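Local atomic coordinates of tungstate ABC transporter, periplasmic tungstate-binding protein (Geobacter sulfurreducens, PDB entry 3LR1), a protein that probably binds tungstate in the periplasm and delivers it to an ABC transporter for uptake into the cell. Residues T117-G122 with R164-L169; V89-D94 with T183-L188; I201-P206 with L216-I221; R6-T11 with K35-A40. All blocks are in the same frame, centred on the assembly; numbering follows the deposited sequence.

Contact 1 (T117-G122 with R164-L169); sequences TFISRG and RRAYTL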
loop_
_atom_site.group_PDB
_atom_site.type_symbol
_atom_site.label_atom_id
_atom_site.label_comp_id
_atom_site.label_asym_id
_atom_site.label_seq_id
_atom_site.Cartn_x
_atom_site.Cartn_y
_atom_site.Cartn_z
ATOM N N THR A 117 20.943 10.463 -2.079
ATOM C CA THR A 117 19.645 10.888 -2.514
ATOM C C THR A 117 18.592 9.842 -2.158
ATOM O O THR A 117 18.833 8.659 -2.387
ATOM C CB THR A 117 19.642 11.139 -3.997
ATOM O OG1 THR A 117 20.649 12.127 -4.287
ATOM C CG2 THR A 117 18.318 11.687 -4.397
ATOM N N PHE A 118 17.472 10.291 -1.585
ATOM C CA PHE A 118 16.393 9.430 -1.094
ATOM C C PHE A 118 15.032 10.079 -1.460
ATOM O O PHE A 118 14.776 11.259 -1.155
ATOM C CB PHE A 118 16.469 9.203 0.435
ATOM C CG PHE A 118 15.281 8.454 1.006
ATOM C CD1 PHE A 118 15.320 7.060 1.160
ATOM C CD2 PHE A 118 14.132 9.131 1.358
ATOM C CE1 PHE A 118 14.228 6.380 1.643
ATOM C CE2 PHE A 118 13.024 8.453 1.883
ATOM C CZ PHE A 118 13.053 7.084 1.995
ATOM N N ILE A 119 14.150 9.287 -2.089
ATOM C CA ILE A 119 12.819 9.778 -2.483
ATOM C C ILE A 119 11.746 9.320 -1.489
ATOM O O ILE A 119 11.462 8.094 -1.355
ATOM C CB ILE A 119 12.420 9.255 -3.855
ATOM C CG1 ILE A 119 13.598 9.250 -4.832
ATOM C CG2 ILE A 119 11.261 10.036 -4.404
ATOM C CD1 ILE A 119 14.350 10.607 -5.045
ATOM N N SER A 120 11.121 10.309 -0.842
ATOM C CA SER A 120 9.958 10.111 -0.012
ATOM C C SER A 120 8.720 10.093 -0.884
ATOM O O SER A 120 8.661 10.791 -1.864
ATOM C CB SER A 120 9.842 11.261 0.969
ATOM O OG SER A 120 8.726 11.146 1.807
ATOM N N ARG A 121 7.721 9.322 -0.513
ATOM C CA ARG A 121 6.412 9.399 -1.179
ATOM C C ARG A 121 5.823 10.794 -0.927
ATOM O O ARG A 121 5.162 11.355 -1.817
ATOM C CB ARG A 121 5.460 8.341 -0.672
ATOM C CG ARG A 121 5.774 6.894 -1.122
ATOM C CD ARG A 121 5.261 6.681 -2.547
ATOM N NE ARG A 121 3.814 6.888 -2.583
ATOM C CZ ARG A 121 2.901 6.028 -2.153
ATOM N NH1 ARG A 121 3.250 4.832 -1.708
ATOM N NH2 ARG A 121 1.614 6.380 -2.172
ATOM N N GLY A 122 6.066 11.346 0.268
ATOM C CA GLY A 122 5.546 12.663 0.642
ATOM C C GLY A 122 4.058 12.903 0.375
ATOM O O GLY A 122 3.685 13.963 -0.144
ATOM N N ARG A 164 17.156 8.904 -10.808
ATOM C CA ARG A 164 18.045 9.730 -9.991
ATOM C C ARG A 164 19.148 8.894 -9.352
ATOM O O ARG A 164 19.985 9.437 -8.667
ATOM C CB ARG A 164 17.228 10.450 -8.885
ATOM C CG ARG A 164 16.045 11.353 -9.325
ATOM C CD ARG A 164 16.408 12.790 -9.706
ATOM N NE ARG A 164 16.931 13.634 -8.614
ATOM C CZ ARG A 164 16.219 14.462 -7.823
ATOM N NH1 ARG A 164 14.875 14.593 -7.929
ATOM N NH2 ARG A 164 16.888 15.163 -6.895
ATOM N N ARG A 165 19.106 7.564 -9.533
ATOM C CA ARG A 165 19.980 6.606 -8.852
ATOM C C ARG A 165 19.974 6.823 -7.344
ATOM O O ARG A 165 21.036 6.911 -6.673
ATOM C CB ARG A 165 21.372 6.677 -9.469
ATOM C CG ARG A 165 21.312 5.981 -10.817
ATOM C CD ARG A 165 21.983 6.790 -11.748
ATOM N NE ARG A 165 23.306 7.106 -11.201
ATOM C CZ ARG A 165 23.980 8.235 -11.431
ATOM N NH1 ARG A 165 23.462 9.187 -12.213
ATOM N NH2 ARG A 165 25.175 8.391 -10.863
ATOM N N ALA A 166 18.747 6.916 -6.848
ATOM C CA ALA A 166 18.442 7.228 -5.451
ATOM C C ALA A 166 17.984 5.949 -4.765
ATOM O O ALA A 166 17.750 4.898 -5.411
ATOM C CB ALA A 166 17.343 8.346 -5.339
ATOM N N TYR A 167 17.928 6.037 -3.431
ATOM C CA TYR A 167 17.306 5.041 -2.617
ATOM C C TYR A 167 15.857 5.463 -2.351
ATOM O O TYR A 167 15.504 6.630 -2.426
ATOM C CB TYR A 167 18.046 4.918 -1.289
ATOM C CG TYR A 167 19.469 4.469 -1.368
ATOM C CD1 TYR A 167 19.806 3.146 -1.085
ATOM C CD2 TYR A 167 20.510 5.365 -1.616
ATOM C CE1 TYR A 167 21.126 2.720 -1.112
ATOM C CE2 TYR A 167 21.844 4.923 -1.636
ATOM C CZ TYR A 167 22.138 3.608 -1.376
ATOM O OH TYR A 167 23.475 3.152 -1.372
ATOM N N THR A 168 15.019 4.488 -2.063
ATOM C CA THR A 168 13.669 4.735 -1.652
ATOM C C THR A 168 13.156 3.557 -0.823
ATOM O O THR A 168 13.619 2.393 -1.014
ATOM C CB THR A 168 12.724 5.057 -2.875
ATOM O OG1 THR A 168 11.496 5.610 -2.354
ATOM C CG2 THR A 168 12.409 3.820 -3.727
ATOM N N LEU A 169 12.211 3.862 0.072
ATOM C CA LEU A 169 11.476 2.903 0.828
ATOM C C LEU A 169 10.255 2.545 -0.012
ATOM O O LEU A 169 9.517 3.431 -0.465
ATOM C CB LEU A 169 11.059 3.474 2.190
ATOM C CG LEU A 169 10.285 2.537 3.081
ATOM C CD1 LEU A 169 11.262 1.474 3.770
ATOM C CD2 LEU A 169 9.463 3.357 4.116
HETATM O O HOH W 1 9.885 6.162 0.172
#

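Contact 2 (V89-D94 with T183-L188); sequences VGPKND and TDLVIL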
loop_
_atom_site.group_PDB
_atom_site.type_symbol
_atom_site.label_atom_id
_atom_site.label_comp_id
_atom_site.label_asym_id
_atom_site.label_seq_id
_atom_site.Cartn_x
_atom_site.Cartn_y
_atom_site.Cartn_z
ATOM N N VAL A 89 15.277 -0.064 -1.556
ATOM C CA VAL A 89 15.904 -0.306 -2.809
ATOM C C VAL A 89 16.806 0.870 -3.183
ATOM O O VAL A 89 16.660 1.996 -2.714
ATOM C CB VAL A 89 14.868 -0.570 -3.968
ATOM C CG1 VAL A 89 14.016 -1.899 -3.734
ATOM C CG2 VAL A 89 14.013 0.648 -4.264
ATOM N N GLY A 90 17.754 0.568 -4.040
ATOM C CA GLY A 90 18.700 1.547 -4.494
ATOM C C GLY A 90 19.617 0.990 -5.584
ATOM O O GLY A 90 19.479 -0.152 -5.986
ATOM N N PRO A 91 20.558 1.774 -6.057
ATOM C CA PRO A 91 21.465 1.342 -7.105
ATOM C C PRO A 91 22.272 0.107 -6.775
ATOM O O PRO A 91 22.649 -0.051 -5.664
ATOM C CB PRO A 91 22.383 2.532 -7.252
ATOM C CG PRO A 91 22.158 3.336 -6.129
ATOM C CD PRO A 91 20.812 3.144 -5.666
ATOM N N LYS A 92 22.524 -0.756 -7.728
ATOM C CA LYS A 92 23.106 -2.034 -7.401
ATOM C C LYS A 92 24.508 -1.991 -6.815
ATOM O O LYS A 92 24.979 -2.967 -6.297
ATOM C CB LYS A 92 23.013 -3.007 -8.550
ATOM C CG LYS A 92 24.020 -2.868 -9.641
ATOM C CD LYS A 92 23.852 -4.037 -10.529
ATOM C CE LYS A 92 24.544 -3.900 -11.840
ATOM N NZ LYS A 92 25.194 -5.189 -12.133
ATOM N N ASN A 93 25.131 -0.828 -6.876
ATOM C CA ASN A 93 26.440 -0.596 -6.297
ATOM C C ASN A 93 26.416 0.171 -4.970
ATOM O O ASN A 93 27.426 0.571 -4.465
ATOM C CB ASN A 93 27.355 0.070 -7.330
ATOM C CG ASN A 93 27.219 1.529 -7.354
ATOM O OD1 ASN A 93 28.181 2.234 -7.468
ATOM N ND2 ASN A 93 26.029 1.994 -7.226
ATOM N N ASP A 94 25.225 0.384 -4.446
ATOM C CA ASP A 94 24.988 0.771 -3.086
ATOM C C ASP A 94 26.058 1.668 -2.522
ATOM O O ASP A 94 26.789 1.251 -1.690
ATOM C CB ASP A 94 24.862 -0.510 -2.259
ATOM C CG ASP A 94 24.557 -0.258 -0.818
ATOM O OD1 ASP A 94 24.206 0.828 -0.452
ATOM O OD2 ASP A 94 24.719 -1.168 -0.053
ATOM N N THR A 183 12.601 -0.936 -13.452
ATOM C CA THR A 183 13.729 -0.398 -12.656
ATOM C C THR A 183 14.896 -1.291 -12.859
ATOM O O THR A 183 14.705 -2.476 -13.094
ATOM C CB THR A 183 13.749 -0.633 -11.101
ATOM O OG1 THR A 183 12.731 -1.538 -10.601
ATOM C CG2 THR A 183 13.997 0.564 -10.364
ATOM N N ASP A 184 16.092 -0.773 -12.571
ATOM C CA ASP A 184 17.303 -1.593 -12.373
ATOM C C ASP A 184 17.777 -1.509 -10.903
ATOM O O ASP A 184 18.832 -2.028 -10.586
ATOM C CB ASP A 184 18.442 -1.161 -13.328
ATOM C CG ASP A 184 18.842 0.301 -13.170
ATOM O OD1 ASP A 184 18.210 1.008 -12.378
ATOM O OD2 ASP A 184 19.803 0.760 -13.823
ATOM N N LEU A 185 17.021 -0.845 -10.016
ATOM C CA LEU A 185 17.290 -0.823 -8.573
ATOM C C LEU A 185 17.087 -2.225 -7.999
ATOM O O LEU A 185 16.302 -3.035 -8.520
ATOM C CB LEU A 185 16.397 0.179 -7.836
ATOM C CG LEU A 185 16.419 1.640 -8.331
ATOM C CD1 LEU A 185 15.459 2.554 -7.605
ATOM C CD2 LEU A 185 17.830 2.187 -8.325
ATOM N N VAL A 186 17.807 -2.513 -6.929
ATOM C CA VAL A 186 17.770 -3.801 -6.317
ATOM C C VAL A 186 17.440 -3.587 -4.847
ATOM O O VAL A 186 17.691 -2.515 -4.299
ATOM C CB VAL A 186 19.125 -4.530 -6.438
ATOM C CG1 VAL A 186 19.471 -4.856 -7.912
ATOM C CG2 VAL A 186 20.207 -3.719 -5.799
ATOM N N ILE A 187 16.926 -4.637 -4.191
ATOM C CA ILE A 187 16.710 -4.619 -2.758
ATOM C C ILE A 187 18.074 -4.647 -2.046
ATOM O O ILE A 187 18.863 -5.612 -2.158
ATOM C CB ILE A 187 15.804 -5.842 -2.285
ATOM C CG1 ILE A 187 14.434 -5.862 -2.986
ATOM C CG2 ILE A 187 15.618 -5.892 -0.779
ATOM C CD1 ILE A 187 13.661 -7.176 -2.714
ATOM N N LEU A 188 18.324 -3.593 -1.275
ATOM C CA LEU A 188 19.557 -3.494 -0.477
ATOM C C LEU A 188 19.305 -3.704 0.999
ATOM O O LEU A 188 20.203 -4.104 1.745
ATOM C CB LEU A 188 20.217 -2.152 -0.752
ATOM C CG LEU A 188 20.709 -2.033 -2.196
ATOM C CD1 LEU A 188 20.872 -0.545 -2.526
ATOM C CD2 LEU A 188 22.040 -2.809 -2.427
HETATM O O HOH W 2 21.267 -0.302 -9.879
#

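Contact 3 (I201-P206 with L216-I221); sequences IMAVNP and LAMKLI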
loop_
_atom_site.group_PDB
_atom_site.type_symbol
_atom_site.label_atom_id
_atom_site.label_comp_id
_atom_site.label_asym_id
_atom_site.label_seq_id
_atom_site.Cartn_x
_atom_site.Cartn_y
_atom_site.Cartn_z
ATOM N N ILE A 201 -9.416 -3.609 5.309
ATOM C CA ILE A 201 -10.519 -3.794 4.395
ATOM C C ILE A 201 -11.788 -3.484 5.198
ATOM O O ILE A 201 -11.928 -3.956 6.328
ATOM C CB ILE A 201 -10.515 -5.205 3.702
ATOM C CG1 ILE A 201 -11.487 -5.172 2.517
ATOM C CG2 ILE A 201 -10.814 -6.374 4.697
ATOM C CD1 ILE A 201 -11.348 -6.378 1.541
HETATM N N MSE A 202 -12.667 -2.640 4.641
HETATM C CA MSE A 202 -13.812 -2.067 5.394
HETATM C C MSE A 202 -14.984 -1.957 4.449
HETATM O O MSE A 202 -14.793 -1.682 3.266
HETATM C CB MSE A 202 -13.494 -0.665 5.930
HETATM C CG MSE A 202 -12.291 -0.564 6.751
HETATM SE SE MSE A 202 -11.791 1.272 7.043
HETATM C CE MSE A 202 -11.044 1.956 5.400
ATOM N N ALA A 203 -16.177 -2.185 4.972
ATOM C CA ALA A 203 -17.424 -2.016 4.254
ATOM C C ALA A 203 -17.924 -0.597 4.503
ATOM O O ALA A 203 -17.840 -0.076 5.656
ATOM C CB ALA A 203 -18.439 -3.071 4.696
ATOM N N VAL A 204 -18.422 0.035 3.427
ATOM C CA VAL A 204 -19.046 1.347 3.471
ATOM C C VAL A 204 -20.399 1.153 4.175
ATOM O O VAL A 204 -21.157 0.198 3.873
ATOM C CB VAL A 204 -19.228 1.946 2.084
ATOM C CG1 VAL A 204 -20.022 3.255 2.160
ATOM C CG2 VAL A 204 -17.838 2.219 1.468
ATOM N N ASN A 205 -20.673 2.018 5.133
ATOM C CA ASN A 205 -21.818 1.838 6.057
ATOM C C ASN A 205 -23.168 2.100 5.391
ATOM O O ASN A 205 -23.461 3.217 5.015
ATOM C CB ASN A 205 -21.618 2.763 7.244
ATOM C CG ASN A 205 -22.605 2.549 8.319
ATOM O OD1 ASN A 205 -23.520 1.746 8.180
ATOM N ND2 ASN A 205 -22.466 3.296 9.396
ATOM N N PRO A 206 -24.001 1.068 5.250
ATOM C CA PRO A 206 -25.310 1.318 4.618
ATOM C C PRO A 206 -26.260 2.160 5.469
ATOM O O PRO A 206 -27.261 2.635 4.936
ATOM C CB PRO A 206 -25.898 -0.076 4.456
ATOM C CG PRO A 206 -25.190 -0.924 5.523
ATOM C CD PRO A 206 -23.841 -0.324 5.712
ATOM N N LEU A 216 -22.854 -7.951 0.029
ATOM C CA LEU A 216 -21.817 -8.444 -0.848
ATOM C C LEU A 216 -20.415 -7.988 -0.359
ATOM O O LEU A 216 -19.429 -8.762 -0.377
ATOM C CB LEU A 216 -22.069 -7.939 -2.246
ATOM C CG LEU A 216 -21.588 -8.650 -3.497
ATOM C CD1 LEU A 216 -21.750 -10.233 -3.396
ATOM C CD2 LEU A 216 -22.381 -8.157 -4.739
ATOM N N ALA A 217 -20.340 -6.738 0.130
ATOM C CA ALA A 217 -19.079 -6.257 0.768
ATOM C C ALA A 217 -18.657 -7.172 1.914
ATOM O O ALA A 217 -17.482 -7.531 2.042
ATOM C CB ALA A 217 -19.180 -4.800 1.220
HETATM N N MSE A 218 -19.622 -7.541 2.749
HETATM C CA MSE A 218 -19.324 -8.370 3.899
HETATM C C MSE A 218 -18.850 -9.784 3.454
HETATM O O MSE A 218 -17.926 -10.373 4.063
HETATM C CB MSE A 218 -20.504 -8.373 4.832
HETATM C CG MSE A 218 -20.676 -7.059 5.629
HETATM SE SE MSE A 218 -19.078 -6.478 6.625
HETATM C CE MSE A 218 -17.728 -6.383 5.215
ATOM N N LYS A 219 -19.412 -10.276 2.353
ATOM C CA LYS A 219 -18.925 -11.548 1.816
ATOM C C LYS A 219 -17.517 -11.464 1.348
ATOM O O LYS A 219 -16.727 -12.385 1.581
ATOM C CB LYS A 219 -19.817 -12.066 0.752
ATOM C CG LYS A 219 -21.098 -12.677 1.302
ATOM C CD LYS A 219 -22.125 -12.819 0.180
ATOM C CE LYS A 219 -23.308 -13.631 0.621
ATOM N NZ LYS A 219 -24.443 -13.395 -0.348
ATOM N N LEU A 220 -17.185 -10.330 0.711
ATOM C CA LEU A 220 -15.836 -10.098 0.275
ATOM C C LEU A 220 -14.868 -10.078 1.440
ATOM O O LEU A 220 -13.798 -10.737 1.383
ATOM C CB LEU A 220 -15.709 -8.859 -0.594
ATOM C CG LEU A 220 -14.284 -8.613 -1.105
ATOM C CD1 LEU A 220 -13.797 -9.733 -2.121
ATOM C CD2 LEU A 220 -14.163 -7.212 -1.758
ATOM N N ILE A 221 -15.219 -9.348 2.502
ATOM C CA ILE A 221 -14.327 -9.253 3.626
ATOM C C ILE A 221 -14.127 -10.641 4.286
ATOM O O ILE A 221 -13.015 -11.006 4.646
ATOM C CB ILE A 221 -14.839 -8.225 4.683
ATOM C CG1 ILE A 221 -14.786 -6.805 4.058
ATOM C CG2 ILE A 221 -13.968 -8.358 5.951
ATOM C CD1 ILE A 221 -15.394 -5.637 4.939
#

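Contact 4 (R6-T11 with K35-A40); sequences RLKMST and KVDVIA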
loop_
_atom_site.group_PDB
_atom_site.type_symbol
_atom_site.label_atom_id
_atom_site.label_comp_id
_atom_site.label_asym_id
_atom_site.label_seq_id
_atom_site.Cartn_x
_atom_site.Cartn_y
_atom_site.Cartn_z
ATOM N N ARG A 6 -22.200 -5.949 -9.655
ATOM C CA ARG A 6 -20.866 -5.424 -9.494
ATOM C C ARG A 6 -20.720 -4.911 -8.072
ATOM O O ARG A 6 -21.659 -4.387 -7.509
ATOM C CB ARG A 6 -20.607 -4.252 -10.472
ATOM C CG ARG A 6 -21.212 -4.539 -11.909
ATOM C CD ARG A 6 -20.696 -3.570 -13.006
ATOM N NE ARG A 6 -19.329 -3.893 -13.293
ATOM C CZ ARG A 6 -18.827 -4.344 -14.418
ATOM N NH1 ARG A 6 -19.546 -4.559 -15.497
ATOM N NH2 ARG A 6 -17.542 -4.569 -14.449
ATOM N N LEU A 7 -19.551 -5.129 -7.501
ATOM C CA LEU A 7 -19.163 -4.612 -6.187
ATOM C C LEU A 7 -18.004 -3.707 -6.504
ATOM O O LEU A 7 -17.088 -4.131 -7.213
ATOM C CB LEU A 7 -18.662 -5.783 -5.323
ATOM C CG LEU A 7 -18.134 -5.424 -3.949
ATOM C CD1 LEU A 7 -19.257 -4.939 -3.049
ATOM C CD2 LEU A 7 -17.412 -6.690 -3.362
ATOM N N LYS A 8 -18.002 -2.505 -5.947
ATOM C CA LYS A 8 -16.950 -1.483 -6.220
ATOM C C LYS A 8 -16.038 -1.377 -5.002
ATOM O O LYS A 8 -16.488 -1.244 -3.907
ATOM C CB LYS A 8 -17.597 -0.149 -6.482
ATOM C CG LYS A 8 -18.255 -0.117 -7.917
ATOM C CD LYS A 8 -18.579 1.329 -8.292
ATOM C CE LYS A 8 -19.942 1.709 -7.823
ATOM N NZ LYS A 8 -20.191 3.238 -8.014
HETATM N N MSE A 9 -14.767 -1.538 -5.201
HETATM C CA MSE A 9 -13.771 -1.430 -4.169
HETATM C C MSE A 9 -12.801 -0.292 -4.518
HETATM O O MSE A 9 -12.162 -0.281 -5.589
HETATM C CB MSE A 9 -12.989 -2.728 -4.047
HETATM C CG MSE A 9 -11.895 -2.711 -3.051
HETATM SE SE MSE A 9 -11.121 -4.520 -2.976
HETATM C CE MSE A 9 -9.756 -4.079 -4.104
ATOM N N SER A 10 -12.634 0.642 -3.603
ATOM C CA SER A 10 -11.560 1.638 -3.789
ATOM C C SER A 10 -10.309 1.131 -3.093
ATOM O O SER A 10 -10.373 0.484 -2.032
ATOM C CB SER A 10 -11.910 3.043 -3.283
ATOM O OG SER A 10 -12.032 3.030 -1.882
ATOM N N THR A 11 -9.184 1.424 -3.721
ATOM C CA THR A 11 -7.847 1.032 -3.230
ATOM C C THR A 11 -6.812 2.004 -3.749
ATOM O O THR A 11 -7.150 3.025 -4.393
ATOM C CB THR A 11 -7.500 -0.410 -3.571
ATOM O OG1 THR A 11 -6.365 -0.864 -2.793
ATOM C CG2 THR A 11 -7.294 -0.673 -5.029
ATOM N N LYS A 35 -18.884 -9.154 -10.360
ATOM C CA LYS A 35 -17.654 -8.546 -10.806
ATOM C C LYS A 35 -17.225 -7.586 -9.693
ATOM O O LYS A 35 -18.064 -6.837 -9.186
ATOM C CB LYS A 35 -17.917 -7.689 -12.056
ATOM C CG LYS A 35 -18.269 -8.429 -13.312
ATOM C CD LYS A 35 -17.180 -9.373 -13.726
ATOM C CE LYS A 35 -17.227 -9.563 -15.338
ATOM N NZ LYS A 35 -18.654 -9.595 -15.853
ATOM N N VAL A 36 -15.946 -7.588 -9.337
ATOM C CA VAL A 36 -15.409 -6.622 -8.386
ATOM C C VAL A 36 -14.616 -5.632 -9.210
ATOM O O VAL A 36 -13.548 -5.995 -9.786
ATOM C CB VAL A 36 -14.544 -7.280 -7.282
ATOM C CG1 VAL A 36 -13.940 -6.229 -6.304
ATOM C CG2 VAL A 36 -15.380 -8.423 -6.527
ATOM N N ASP A 37 -15.131 -4.388 -9.291
ATOM C CA ASP A 37 -14.423 -3.277 -9.928
ATOM C C ASP A 37 -13.408 -2.692 -8.942
ATOM O O ASP A 37 -13.782 -2.273 -7.805
ATOM C CB ASP A 37 -15.364 -2.144 -10.286
ATOM C CG ASP A 37 -16.353 -2.480 -11.335
ATOM O OD1 ASP A 37 -16.286 -3.514 -12.012
ATOM O OD2 ASP A 37 -17.208 -1.590 -11.504
ATOM N N VAL A 38 -12.154 -2.658 -9.373
ATOM C CA VAL A 38 -11.079 -2.101 -8.599
ATOM C C VAL A 38 -10.832 -0.662 -9.076
ATOM O O VAL A 38 -10.463 -0.423 -10.230
ATOM C CB VAL A 38 -9.790 -2.962 -8.746
ATOM C CG1 VAL A 38 -8.636 -2.352 -8.022
ATOM C CG2 VAL A 38 -10.025 -4.404 -8.301
ATOM N N ILE A 39 -11.001 0.279 -8.164
ATOM C CA ILE A 39 -10.858 1.751 -8.417
ATOM C C ILE A 39 -9.613 2.173 -7.630
ATOM O O ILE A 39 -9.661 2.362 -6.412
ATOM C CB ILE A 39 -12.112 2.535 -7.991
ATOM C CG1 ILE A 39 -13.303 2.050 -8.869
ATOM C CG2 ILE A 39 -11.862 4.071 -8.073
ATOM C CD1 ILE A 39 -14.694 2.520 -8.394
ATOM N N ALA A 40 -8.493 2.222 -8.327
ATOM C CA ALA A 40 -7.209 2.472 -7.738
ATOM C C ALA A 40 -6.811 3.930 -7.965
ATOM O O ALA A 40 -6.584 4.397 -9.090
ATOM C CB ALA A 40 -6.156 1.527 -8.327
#

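Contact 1 (T117-G122 with R164-L169)
Ala-166, one residue beyond the Schellman turn that ends helix 154-164 at Arg-165, sets its CB 3.6 Å from CG2 of Thr-117, and Ile-119 CD1 reaches the same methyl. Tyr-167 brackets Phe-118 in parallel pairing: its N donates to Thr-117 O (3.0 Å), and its O accepts from Ile-119 N (3.0 Å). Thr-117 O also lies in the plane of the Tyr-167 ring, at its edge, while the phenol OH is bonded to Asp-94 and Ala-96. In Thr-168 the hydroxyl stands anti to the backbone N (chi1 -166°), and OG1 donates in the carbonyl plane to Ile-119 O at 2.7 Å. Leu-169 runs side by side with Phe-118, its CB 4.1 Å from CZ, and the neighbouring CE1 sits near Thr-168 CA. The Phe-118 ring also packs on Leu-108 and Leu-111 of helix 104-114. An alanine here would probably leave a gap between these leucines and Leu-169. A water bonded to Leu-169 O gives a second hydrogen bond to Ile-119 O (2.9 Å). This carbonyl is therefore satisfied across the contact by a side-chain hydroxyl and a water.

Contact 2 (V89-D94 with T183-L188)
The flat peptide joining Gly-90 to Pro-91 is sandwiched between two leucine methyls: Leu-185 CD2 lies over one face, 3.5 Å from Gly-90 C, and Leu-188 CD1 over the other, 3.6 Å from the same carbon. At the peptide's edge Gly-90 O accepts the N-H of Val-186 (3.0 Å), with the donor tilted 18° from the carbonyl plane. The carboxylate of Asp-94, its CG anti to the backbone N (chi1 -178°) and so set against Leu-188, is covered on one face by both methyls of that leucine, CD2 being 3.9 Å from CG. OD1 is hydrogen-bonded to Ile-98 N and Tyr-167 OH and OD2 to Ala-99 N, so the group is held firmly in its orientation. Because Gly-90 has no side chain, Leu-188 CD1 can settle 3.6 Å from its CA, a place that a CB would contest.

Gly-90 N donates to Val-186 O (3.1 Å), which completes a hydrogen-bonded antiparallel pair. Next to it, Val-89 and Ile-187 form a non-hydrogen-bonded pair and touch through their CG1 atoms at 4.1 Å. Past the strand, a type I turn from Pro-91 to Asp-94 brings Lys-92 CA to 3.7 Å from Val-186 CG2. Strand 78-90 thus runs between 186-190 and 167-171, antiparallel to both, consistent with the class II periplasmic binding fold, in which one antiparallel strand enters each lobe's otherwise parallel sheet.

Contact 3 (I201-P206 with L216-I221)
Ile-221 meets Ile-201 and Ala-203 through an extended branch: its CG1 stands anti to the carbonyl carbon (chi1 -67°), and chi2 of 175° carries CD1 on toward the strand. In Ile-201 it is CG1 that lies anti to the backbone N, which leaves CG2 between N and the carbonyl carbon, facing the helix. The motif is a strand followed by a helix that doubles back over the sheet, as in alpha/beta lobes of periplasmic binding proteins; the two short axes run 172° apart in direction and approach to 8.2 Å.

No hydrogen bond joins the segments; the side chains that meet are all apolar, and one methyl also rests on a strand peptide. The two isoleucines slide past each other in opposite directions, with Ile-201 CG2 3.9 Å from Ile-221 CG2. Further along Ile-201, CD1 comes to 4.4 Å from CD2 of Leu-220, whose other neighbours include Leu-25 and Phe-28 of helix 20-32. Towards the end of the strand, Ala-203 CB faces Ala-217 CB at 4.0 Å, two small residues that let strand and helix come close. The bent selenomethionine Met-218 also turns back to Ala-203, with SE 4.0 Å from CB, but Met-218 CE and Ile-221 CD1 stand too close in the model, and the exact place of either is doubtful. An alanine at Ile-221 would probably leave the Ile-201 branches without their counterpart and open a gap between helix and sheet. As modelled, Ile-221 CD1 sits over the face of the peptide between Met-202 and Ala-203, 3.5 Å from Ala-203 N.

Contact 4 (R6-T11 with K35-A40)
Leu-7 and Val-36 lie side by side, pointing the same way, with CD2 of the leucine 4.1 Å from CG2 of the valine. Along the same face of the sheet the selenomethionine Met-9 places CE 4.2 Å from Val-38 CG2, and Thr-11 turns CG2 towards Val-38, 3.7 Å from CG1, while its hydroxyl is bonded to Phe-59 O.

Beneath these side chains the backbones form a regular parallel ladder. Leu-7, Met-9 and Thr-11 donate their N-H groups to the carbonyls of Lys-35, Asp-37 and Ile-39, and Asp-37 and Ile-39 donate back to Leu-7 and Met-9.

The opposite face is more polar. Lys-8 rests CD 4.1 Å from Ile-39 CD1 before its NZ leaves to bond Asp-54 O. At the outer end, Arg-6 forms a salt bridge with Asp-37: NH2 lies 2.9 Å from OD1, which offers its syn lone pair, and NE, turned to the aspartate by a bend at chi3 (72°), adds a weak bond of 3.3 Å to the same oxygen. The guanidinium and carboxylate planes are 44° apart. Lys-35 lays its aliphatic stem over one guanidinium face, CG 4.1 Å from NH2, and a bound tungsten ion is about 4 Å from the Arg-6 side chain.

The two strands are the arms of a beta-alpha-beta crossover. The intervening helix 20-32 packs on the apolar face through Leu-21, Leu-25 and Phe-28, and strand 57-60 pairs with the other edge of strand 6-12.

How the contacts relate
From the N terminus, contact 4 is the first to close, bringing strand 35-41 beside strand 6-12 around helices 13-18 and 20-32. The chain later enters the second lobe along strand 78-90, whose end opens contact 2. Contact 1 opens and closes within that longer loop, before strand 186-190 completes contact 2, and the two touch through Thr-168 O and Val-89 N. Strand 197-204 then returns to the first lobe, where contact 3 closes last over a short loop. Its helix meets contact 4 through Leu-220 and Leu-7. Contacts 3 and 4 thus build one lobe, contacts 1 and 2 the other, and none cross.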